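Local coordinates for NADH:ubiquinone oxidoreductase, Na translocating, F subunit (Porphyromonas gingivalis, PDB 2R6H), which is a flavoprotein subunit of the ferredoxin reductase-like type, with an FAD-binding domain and a probable NAD-binding domain, at residues A[36-48]-A[140-152]. Sequence-based numbering, arbitrary orientation. Where two conformers were deposited one is given.
Sequences TMNFKSGSYAQIK and KVMMSGPYGDFHI. With FAD (flavin-adenine dinucleotide), chain H.
The Y44 ring lies between a methylene and a methyl: CB of Y147 sits over one face, 3.6 Å from the ring centroid, and C7M of the FAD isoalloxazine over the opposite face. The two tyrosine rings are nearly parallel, planes at 27°, but slid apart and barely overlapping. With CG lodged between its backbone N and carbonyl carbon (chi1 63°), the Y44 ring is brought between FAD C7M and Y147 CB. The Q46 side chain crosses that of Y147 at about a right angle, its amide plane turned 46° from the ring, its CG 3.3 Å from Y147 CE1 and its amide carbon over the face. Y147 OH is hydrogen-bonded to S144 OG. Strands 44-48 and 140-147 are antiparallel neighbours in the six-stranded sheet of the FAD-binding domain, as in ferredoxin reductase-like flavoproteins. Q46 N bonds S144 O and S144 N returns to Q46 O; between this pair and Y44-Y147 the register slips by one, a beta bulge. On the face that carries I47 and M143, I47 CD1 packs on M143 CG at 3.7 Å. In the loops leading into strand 44-48 and out of strand 140-147, a water bridges G42 O and F150 N.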
# COMPACT_ATOMS: atom_id res chain seq x y z
N THR A 36 22.75 -0.02 6.22
CA THR A 36 21.56 -0.83 6.49
C THR A 36 20.58 -0.12 7.43
O THR A 36 20.98 0.57 8.38
CB THR A 36 21.93 -2.24 7.03
OG1 THR A 36 21.93 -3.19 5.95
CG2 THR A 36 20.95 -2.72 8.09
N MSE A 37 19.28 -0.26 7.15
CA MSE A 37 18.24 0.25 8.03
C MSE A 37 17.58 -0.88 8.83
O MSE A 37 16.91 -1.76 8.26
CB MSE A 37 17.20 1.04 7.26
CG MSE A 37 16.25 1.84 8.14
SE MSE A 37 14.62 2.36 7.20
CE MSE A 37 15.37 3.64 5.94
N ASN A 38 17.80 -0.86 10.14
CA ASN A 38 17.14 -1.77 11.06
C ASN A 38 15.74 -1.25 11.30
O ASN A 38 15.59 -0.14 11.79
CB ASN A 38 17.86 -1.77 12.41
CG ASN A 38 19.36 -1.91 12.26
OD1 ASN A 38 19.84 -2.54 11.31
ND2 ASN A 38 20.12 -1.34 13.21
N PHE A 39 14.73 -2.03 10.96
CA PHE A 39 13.37 -1.59 11.24
C PHE A 39 12.46 -2.74 11.61
O PHE A 39 12.75 -3.87 11.29
CB PHE A 39 12.79 -0.80 10.05
CG PHE A 39 12.58 -1.63 8.81
CD1 PHE A 39 11.32 -2.07 8.46
CD2 PHE A 39 13.64 -1.94 7.98
CE1 PHE A 39 11.12 -2.82 7.31
CE2 PHE A 39 13.44 -2.69 6.82
CZ PHE A 39 12.18 -3.13 6.49
N LYS A 40 11.37 -2.44 12.32
CA LYS A 40 10.36 -3.45 12.58
C LYS A 40 9.26 -3.35 11.50
O LYS A 40 8.97 -2.25 11.02
CB LYS A 40 9.79 -3.31 14.00
CG LYS A 40 10.83 -3.58 15.10
CD LYS A 40 10.23 -3.56 16.52
CE LYS A 40 9.57 -4.91 16.93
NZ LYS A 40 10.50 -5.87 17.65
N SER A 41 8.67 -4.48 11.11
CA SER A 41 7.77 -4.51 9.94
C SER A 41 6.52 -3.68 10.14
O SER A 41 5.76 -3.90 11.08
CB SER A 41 7.35 -5.93 9.62
OG SER A 41 8.45 -6.79 9.81
N GLY A 42 6.29 -2.74 9.23
CA GLY A 42 5.16 -1.85 9.39
C GLY A 42 5.60 -0.46 9.78
O GLY A 42 4.76 0.44 9.87
N SER A 43 6.89 -0.27 10.01
CA SER A 43 7.43 1.07 10.25
C SER A 43 7.55 1.80 8.93
O SER A 43 7.48 1.19 7.85
CB SER A 43 8.80 1.01 10.93
OG SER A 43 8.70 1.07 12.35
N TYR A 44 7.72 3.12 8.99
CA TYR A 44 7.81 3.90 7.77
C TYR A 44 9.05 4.74 7.73
O TYR A 44 9.70 4.95 8.75
CB TYR A 44 6.59 4.80 7.59
CG TYR A 44 6.42 5.86 8.67
CD1 TYR A 44 6.91 7.15 8.49
CD2 TYR A 44 5.77 5.56 9.85
CE1 TYR A 44 6.75 8.12 9.48
CE2 TYR A 44 5.60 6.52 10.83
CZ TYR A 44 6.09 7.80 10.65
OH TYR A 44 5.92 8.74 11.64
N ALA A 45 9.38 5.22 6.54
CA ALA A 45 10.53 6.10 6.35
C ALA A 45 10.07 7.46 5.83
O ALA A 45 8.87 7.67 5.61
CB ALA A 45 11.52 5.47 5.38
N GLN A 46 11.00 8.38 5.63
CA GLN A 46 10.63 9.69 5.15
C GLN A 46 11.52 10.17 4.03
O GLN A 46 12.74 10.10 4.15
CB GLN A 46 10.71 10.69 6.28
CG GLN A 46 9.97 10.25 7.48
CD GLN A 46 9.66 11.41 8.36
OE1 GLN A 46 10.55 12.16 8.75
NE2 GLN A 46 8.38 11.58 8.67
N ILE A 47 10.90 10.66 2.96
CA ILE A 47 11.63 11.20 1.83
C ILE A 47 11.72 12.70 1.93
O ILE A 47 10.76 13.36 2.31
CB ILE A 47 10.96 10.88 0.49
CG1 ILE A 47 10.50 9.42 0.44
CG2 ILE A 47 11.91 11.17 -0.66
CD1 ILE A 47 11.62 8.44 0.63
N LYS A 48 12.89 13.25 1.60
CA LYS A 48 13.00 14.68 1.41
C LYS A 48 12.55 14.98 0.00
O LYS A 48 13.09 14.45 -0.97
CB LYS A 48 14.43 15.19 1.64
CG LYS A 48 14.69 15.65 3.08
CD LYS A 48 15.92 16.54 3.22
CE LYS A 48 16.25 16.80 4.70
NZ LYS A 48 17.47 17.65 4.88
N LYS A 140 18.93 10.18 -7.08
CA LYS A 140 19.25 10.18 -5.65
C LYS A 140 18.11 10.76 -4.82
O LYS A 140 17.48 11.76 -5.19
CB LYS A 140 20.53 10.98 -5.38
CG LYS A 140 21.79 10.47 -6.09
CD LYS A 140 21.98 8.97 -5.92
CE LYS A 140 23.43 8.55 -6.14
NZ LYS A 140 24.36 9.35 -5.28
N VAL A 141 17.85 10.13 -3.68
CA VAL A 141 16.86 10.66 -2.74
C VAL A 141 17.43 10.66 -1.34
O VAL A 141 18.22 9.77 -0.99
CB VAL A 141 15.61 9.80 -2.71
CG1 VAL A 141 14.55 10.39 -3.60
CG2 VAL A 141 15.95 8.37 -3.13
N MSE A 142 17.03 11.64 -0.54
CA MSE A 142 17.37 11.65 0.88
C MSE A 142 16.28 10.95 1.65
O MSE A 142 15.10 11.24 1.47
CB MSE A 142 17.49 13.08 1.38
CG MSE A 142 18.55 13.89 0.66
SE MSE A 142 20.37 13.25 0.98
CE MSE A 142 21.16 13.75 -0.76
N MSE A 143 16.67 10.02 2.51
CA MSE A 143 15.69 9.20 3.19
C MSE A 143 16.07 8.93 4.63
O MSE A 143 17.21 8.60 4.92
CB MSE A 143 15.51 7.89 2.45
CG MSE A 143 14.27 7.15 2.88
SE MSE A 143 13.98 5.50 1.89
CE MSE A 143 15.45 4.45 2.64
N SER A 144 15.12 9.07 5.53
CA SER A 144 15.37 8.78 6.94
C SER A 144 14.41 7.74 7.47
O SER A 144 13.31 7.57 6.94
CB SER A 144 15.29 10.06 7.78
OG SER A 144 14.11 10.81 7.51
N GLY A 145 14.81 7.05 8.52
CA GLY A 145 13.96 6.07 9.16
C GLY A 145 14.75 5.25 10.16
O GLY A 145 15.95 5.48 10.31
N PRO A 146 14.09 4.28 10.83
CA PRO A 146 12.66 3.97 10.66
C PRO A 146 11.82 4.82 11.60
O PRO A 146 12.36 5.35 12.57
CB PRO A 146 12.57 2.51 11.11
CG PRO A 146 13.93 2.14 11.63
CD PRO A 146 14.68 3.40 11.84
N TYR A 147 10.53 4.93 11.35
CA TYR A 147 9.63 5.55 12.30
C TYR A 147 8.43 4.66 12.53
O TYR A 147 8.22 3.70 11.77
CB TYR A 147 9.15 6.91 11.78
CG TYR A 147 10.26 7.85 11.39
CD1 TYR A 147 10.77 7.85 10.10
CD2 TYR A 147 10.79 8.75 12.31
CE1 TYR A 147 11.78 8.71 9.73
CE2 TYR A 147 11.81 9.62 11.96
CZ TYR A 147 12.30 9.60 10.67
OH TYR A 147 13.32 10.46 10.29
N GLY A 148 7.66 4.96 13.56
CA GLY A 148 6.28 4.50 13.64
C GLY A 148 6.10 3.35 14.61
O GLY A 148 7.08 2.74 15.04
N ASP A 149 4.85 3.07 14.96
CA ASP A 149 4.55 2.17 16.07
C ASP A 149 3.77 0.95 15.59
O ASP A 149 3.48 0.04 16.38
CB ASP A 149 3.77 2.91 17.16
CG ASP A 149 4.03 2.35 18.54
OD1 ASP A 149 3.97 1.11 18.70
OD2 ASP A 149 4.29 3.14 19.47
N PHE A 150 3.42 0.94 14.31
CA PHE A 150 2.48 -0.04 13.78
C PHE A 150 3.13 -1.42 13.65
O PHE A 150 3.77 -1.71 12.64
CB PHE A 150 1.94 0.42 12.43
CG PHE A 150 0.96 -0.55 11.81
CD1 PHE A 150 1.22 -1.11 10.56
CD2 PHE A 150 -0.20 -0.89 12.46
CE1 PHE A 150 0.32 -1.99 9.99
CE2 PHE A 150 -1.10 -1.78 11.90
CZ PHE A 150 -0.84 -2.33 10.66
N HIS A 151 2.99 -2.34 14.64
CA HIS A 151 3.76 -3.59 14.66
C HIS A 151 2.93 -4.80 15.09
O HIS A 151 1.95 -4.66 15.83
CB HIS A 151 4.99 -3.46 15.58
CG HIS A 151 5.90 -2.32 15.24
ND1 HIS A 151 6.37 -1.44 16.19
CD2 HIS A 151 6.43 -1.92 14.06
CE1 HIS A 151 7.15 -0.54 15.61
NE2 HIS A 151 7.20 -0.81 14.32
N ILE A 152 3.36 -5.98 14.65
CA ILE A 152 2.73 -7.23 15.04
C ILE A 152 2.71 -7.40 16.56
O ILE A 152 3.68 -7.06 17.23
CB ILE A 152 3.44 -8.45 14.41
CG1 ILE A 152 3.68 -8.20 12.91
CG2 ILE A 152 2.62 -9.71 14.62
CD1 ILE A 152 4.71 -9.13 12.31
PA FAD H . -0.17 16.33 -0.85
O1A FAD H . 0.04 16.10 0.65
O2A FAD H . 0.47 17.62 -1.38
O5B FAD H . -1.75 16.32 -1.21
C5B FAD H . -2.53 15.14 -1.04
C4B FAD H . -3.81 15.23 -1.86
O4B FAD H . -4.57 16.35 -1.44
C3B FAD H . -3.53 15.40 -3.34
O3B FAD H . -4.31 14.47 -4.05
C2B FAD H . -4.00 16.80 -3.68
O2B FAD H . -4.62 16.82 -4.95
C1B FAD H . -5.00 17.09 -2.57
N9A FAD H . -5.17 18.54 -2.25
C8A FAD H . -4.19 19.49 -2.01
N7A FAD H . -4.79 20.68 -1.75
C5A FAD H . -6.14 20.51 -1.83
C6A FAD H . -7.23 21.39 -1.66
N6A FAD H . -7.03 22.69 -1.45
N1A FAD H . -8.53 20.91 -1.80
C2A FAD H . -8.75 19.58 -2.10
N3A FAD H . -7.68 18.72 -2.27
C4A FAD H . -6.39 19.17 -2.14
N1 FAD H . 1.36 6.82 1.07
C2 FAD H . 1.75 5.87 0.16
O2 FAD H . 1.44 6.04 -1.01
N3 FAD H . 2.46 4.76 0.57
C4 FAD H . 2.81 4.58 1.90
O4 FAD H . 3.46 3.60 2.33
C4X FAD H . 2.42 5.54 2.81
N5 FAD H . 2.76 5.38 4.14
C5X FAD H . 2.36 6.33 5.05
C6 FAD H . 2.70 6.15 6.39
C7 FAD H . 2.33 7.09 7.34
C7M FAD H . 2.72 6.86 8.77
C8 FAD H . 1.61 8.22 6.94
C8M FAD H . 1.18 9.24 7.94
C9 FAD H . 1.27 8.39 5.60
C9A FAD H . 1.64 7.46 4.64
N10 FAD H . 1.31 7.62 3.31
C10 FAD H . 1.69 6.66 2.40
C1' FAD H . 0.72 8.89 2.77
C2' FAD H . 1.85 9.76 2.26
O2' FAD H . 2.69 10.08 3.34
C3' FAD H . 1.35 11.06 1.63
O3' FAD H . 0.32 11.63 2.40
C4' FAD H . 0.89 10.78 0.21
O4' FAD H . 2.05 10.48 -0.52
C5' FAD H . 0.24 12.01 -0.41
O5' FAD H . 1.03 13.13 -0.09
P FAD H . 1.53 14.11 -1.26
O1P FAD H . 2.64 15.01 -0.75
O2P FAD H . 1.95 13.31 -2.46
O3P FAD H . 0.25 14.98 -1.63
O HOH W 1 4.33 2.21 11.74